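Local structure of 3-Hydroxyacyl-CoA dehydrogenase (Ralstonia eutropha H16, 4PZC) at residues A[138-143]-A[188-193]. The protein catalyses the NAD-dependent interconversion of (S)-3-hydroxyacyl-CoA and 3-oxoacyl-CoA thioesters, with (S)-3-hydroxybutyryl-CoA as a substrate. Sequence-based numbering, arbitrary orientation.
Sequences GMHFFN and VVNRIL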
loop_
_atom_site.group_PDB
_atom_site.type_symbol
_atom_site.label_atom_id
_atom_site.label_comp_id
_atom_site.label_asym_id
_atom_site.label_seq_id
_atom_site.Cartn_x
_atom_site.Cartn_y
_atom_site.Cartn_z
ATOM N N GLY A 138 10.876 -22.436 -5.614
ATOM C CA GLY A 138 11.212 -21.332 -4.704
ATOM C C GLY A 138 10.076 -21.051 -3.746
ATOM O O GLY A 138 8.912 -21.211 -4.098
ATOM N N MET A 139 10.409 -20.653 -2.526
ATOM C CA MET A 139 9.411 -20.165 -1.582
ATOM C C MET A 139 9.878 -18.870 -0.934
ATOM O O MET A 139 11.069 -18.621 -0.794
ATOM C CB MET A 139 9.134 -21.207 -0.521
ATOM C CG MET A 139 8.878 -22.575 -1.125
ATOM S SD MET A 139 8.898 -23.905 0.086
ATOM C CE MET A 139 7.355 -23.613 0.970
ATOM N N HIS A 140 8.926 -18.030 -0.572
ATOM C CA HIS A 140 9.222 -16.820 0.151
ATOM C C HIS A 140 8.204 -16.782 1.272
ATOM O O HIS A 140 7.028 -16.487 1.043
ATOM C CB HIS A 140 9.140 -15.592 -0.778
ATOM C CG HIS A 140 9.405 -14.277 -0.096
ATOM N ND1 HIS A 140 10.563 -14.015 0.599
ATOM C CD2 HIS A 140 8.666 -13.145 -0.025
ATOM C CE1 HIS A 140 10.516 -12.790 1.095
ATOM N NE2 HIS A 140 9.377 -12.239 0.725
ATOM N N PHE A 141 8.659 -17.146 2.467
ATOM C CA PHE A 141 7.878 -17.029 3.698
ATOM C C PHE A 141 8.016 -15.653 4.267
ATOM O O PHE A 141 8.947 -14.940 3.897
ATOM C CB PHE A 141 8.390 -18.001 4.726
ATOM C CG PHE A 141 8.034 -19.423 4.428
ATOM C CD1 PHE A 141 6.822 -19.936 4.851
ATOM C CD2 PHE A 141 8.911 -20.246 3.733
ATOM C CE1 PHE A 141 6.485 -21.251 4.593
ATOM C CE2 PHE A 141 8.579 -21.563 3.472
ATOM C CZ PHE A 141 7.366 -22.068 3.907
ATOM N N PHE A 142 7.120 -15.275 5.176
ATOM C CA PHE A 142 7.118 -13.889 5.682
ATOM C C PHE A 142 7.428 -13.669 7.162
ATOM O O PHE A 142 6.973 -14.392 8.031
ATOM C CB PHE A 142 5.859 -13.159 5.257
ATOM C CG PHE A 142 5.902 -12.716 3.830
ATOM C CD1 PHE A 142 6.452 -11.508 3.501
ATOM C CD2 PHE A 142 5.437 -13.529 2.814
ATOM C CE1 PHE A 142 6.493 -11.085 2.183
ATOM C CE2 PHE A 142 5.490 -13.122 1.493
ATOM C CZ PHE A 142 6.007 -11.889 1.176
ATOM N N ASN A 143 8.106 -12.549 7.377
ATOM C CA ASN A 143 9.163 -12.356 8.371
ATOM C C ASN A 143 8.958 -12.908 9.776
ATOM O O ASN A 143 9.946 -13.344 10.397
ATOM C CB ASN A 143 9.531 -10.864 8.436
ATOM C CG ASN A 143 10.051 -10.337 7.111
ATOM O OD1 ASN A 143 9.351 -10.369 6.082
ATOM N ND2 ASN A 143 11.286 -9.847 7.127
ATOM N N VAL A 188 6.043 -11.113 -6.544
ATOM C CA VAL A 188 4.838 -10.332 -6.542
ATOM C C VAL A 188 4.900 -9.295 -5.440
ATOM O O VAL A 188 4.787 -8.094 -5.717
ATOM C CB VAL A 188 3.587 -11.240 -6.426
ATOM C CG1 VAL A 188 2.409 -10.516 -5.795
ATOM C CG2 VAL A 188 3.173 -11.754 -7.803
ATOM N N VAL A 189 5.080 -9.725 -4.192
ATOM C CA VAL A 189 4.910 -8.788 -3.087
ATOM C C VAL A 189 5.871 -7.645 -3.144
ATOM O O VAL A 189 5.442 -6.496 -3.202
ATOM C CB VAL A 189 4.930 -9.445 -1.713
ATOM C CG1 VAL A 189 5.353 -8.453 -0.640
ATOM C CG2 VAL A 189 3.532 -9.957 -1.409
ATOM N N ASN A 190 7.159 -7.935 -3.122
ATOM C CA ASN A 190 8.158 -6.851 -3.093
ATOM C C ASN A 190 8.115 -6.060 -4.373
ATOM O O ASN A 190 8.227 -4.834 -4.343
ATOM C CB ASN A 190 9.576 -7.382 -2.786
ATOM C CG ASN A 190 9.733 -7.837 -1.328
ATOM O OD1 ASN A 190 10.505 -8.741 -1.032
ATOM N ND2 ASN A 190 8.984 -7.220 -0.419
ATOM N N ARG A 191 7.872 -6.753 -5.481
ATOM C CA ARG A 191 7.797 -6.100 -6.792
ATOM C C ARG A 191 6.857 -4.930 -6.828
ATOM O O ARG A 191 7.186 -3.893 -7.427
ATOM C CB ARG A 191 7.375 -7.053 -7.899
ATOM C CG ARG A 191 7.891 -6.635 -9.275
ATOM C CD ARG A 191 6.894 -5.758 -9.969
ATOM N NE ARG A 191 7.209 -5.350 -11.336
ATOM C CZ ARG A 191 7.116 -6.133 -12.405
ATOM N NH1 ARG A 191 6.842 -7.440 -12.314
ATOM N NH2 ARG A 191 7.344 -5.599 -13.587
ATOM N N ILE A 192 5.697 -5.042 -6.214
ATOM C CA ILE A 192 4.881 -3.847 -6.202
ATOM C C ILE A 192 4.991 -3.014 -4.918
ATOM O O ILE A 192 5.035 -1.780 -4.988
ATOM C CB ILE A 192 3.472 -4.109 -6.748
ATOM C CG1 ILE A 192 2.644 -5.006 -5.856
ATOM C CG2 ILE A 192 3.634 -4.745 -8.127
ATOM C CD1 ILE A 192 1.935 -6.138 -6.615
ATOM N N LEU A 193 5.108 -3.659 -3.768
ATOM C CA LEU A 193 5.314 -2.908 -2.547
ATOM C C LEU A 193 6.554 -2.026 -2.662
ATOM O O LEU A 193 6.475 -0.806 -2.541
ATOM C CB LEU A 193 5.430 -3.850 -1.360
ATOM C CG LEU A 193 5.748 -3.194 -0.002
ATOM C CD1 LEU A 193 4.638 -2.267 0.451
ATOM C CD2 LEU A 193 6.048 -4.237 1.087
#
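The F142 ring meets V189 obliquely through its far end: CZ of F142 lies 3.9 Å from CB of V189, and CE1 of F142 is 4.0 Å from CG1 of V189. V189 and F142 point at each other between strand and helix, V189 presenting its whole branch point, since CG2 too stands 4.1 Å from F142 CZ. The imidazole of H140 is likewise approached obliquely, by the amide of N190; the two planes are 64° apart and the N190 side chain runs roughly perpendicular to that of H140. NE2 of H140 and OD1 of N190 are 4.1 Å apart, too far for a hydrogen bond, so this pair is a loose polar contact. H140 CG lies anti to the backbone N (chi1 179°), which carries the ring out from the strand toward the helix. The contact bridges two domains: strand 136-141 belongs to the Rossmann-type NAD-binding domain, and helix 189-205 opens the helical C-terminal domain. E152, on the neighbouring antiparallel strand 150-155, ties the parts together: its backbone is hydrogen-bonded to that of H140, while its OE2 accepts from the backbone N of both V188 and V189 at the start of the helix. H140 is predicted to be important for catalysis, and S119, a predicted NAD- and CoA-binding residue, touches both H140 and N190, which puts this interface at the probable active-site cleft. On the helix, V189 also packs on G217 of the second subunit, and R191 forms salt bridges with E199 and E206 of that subunit.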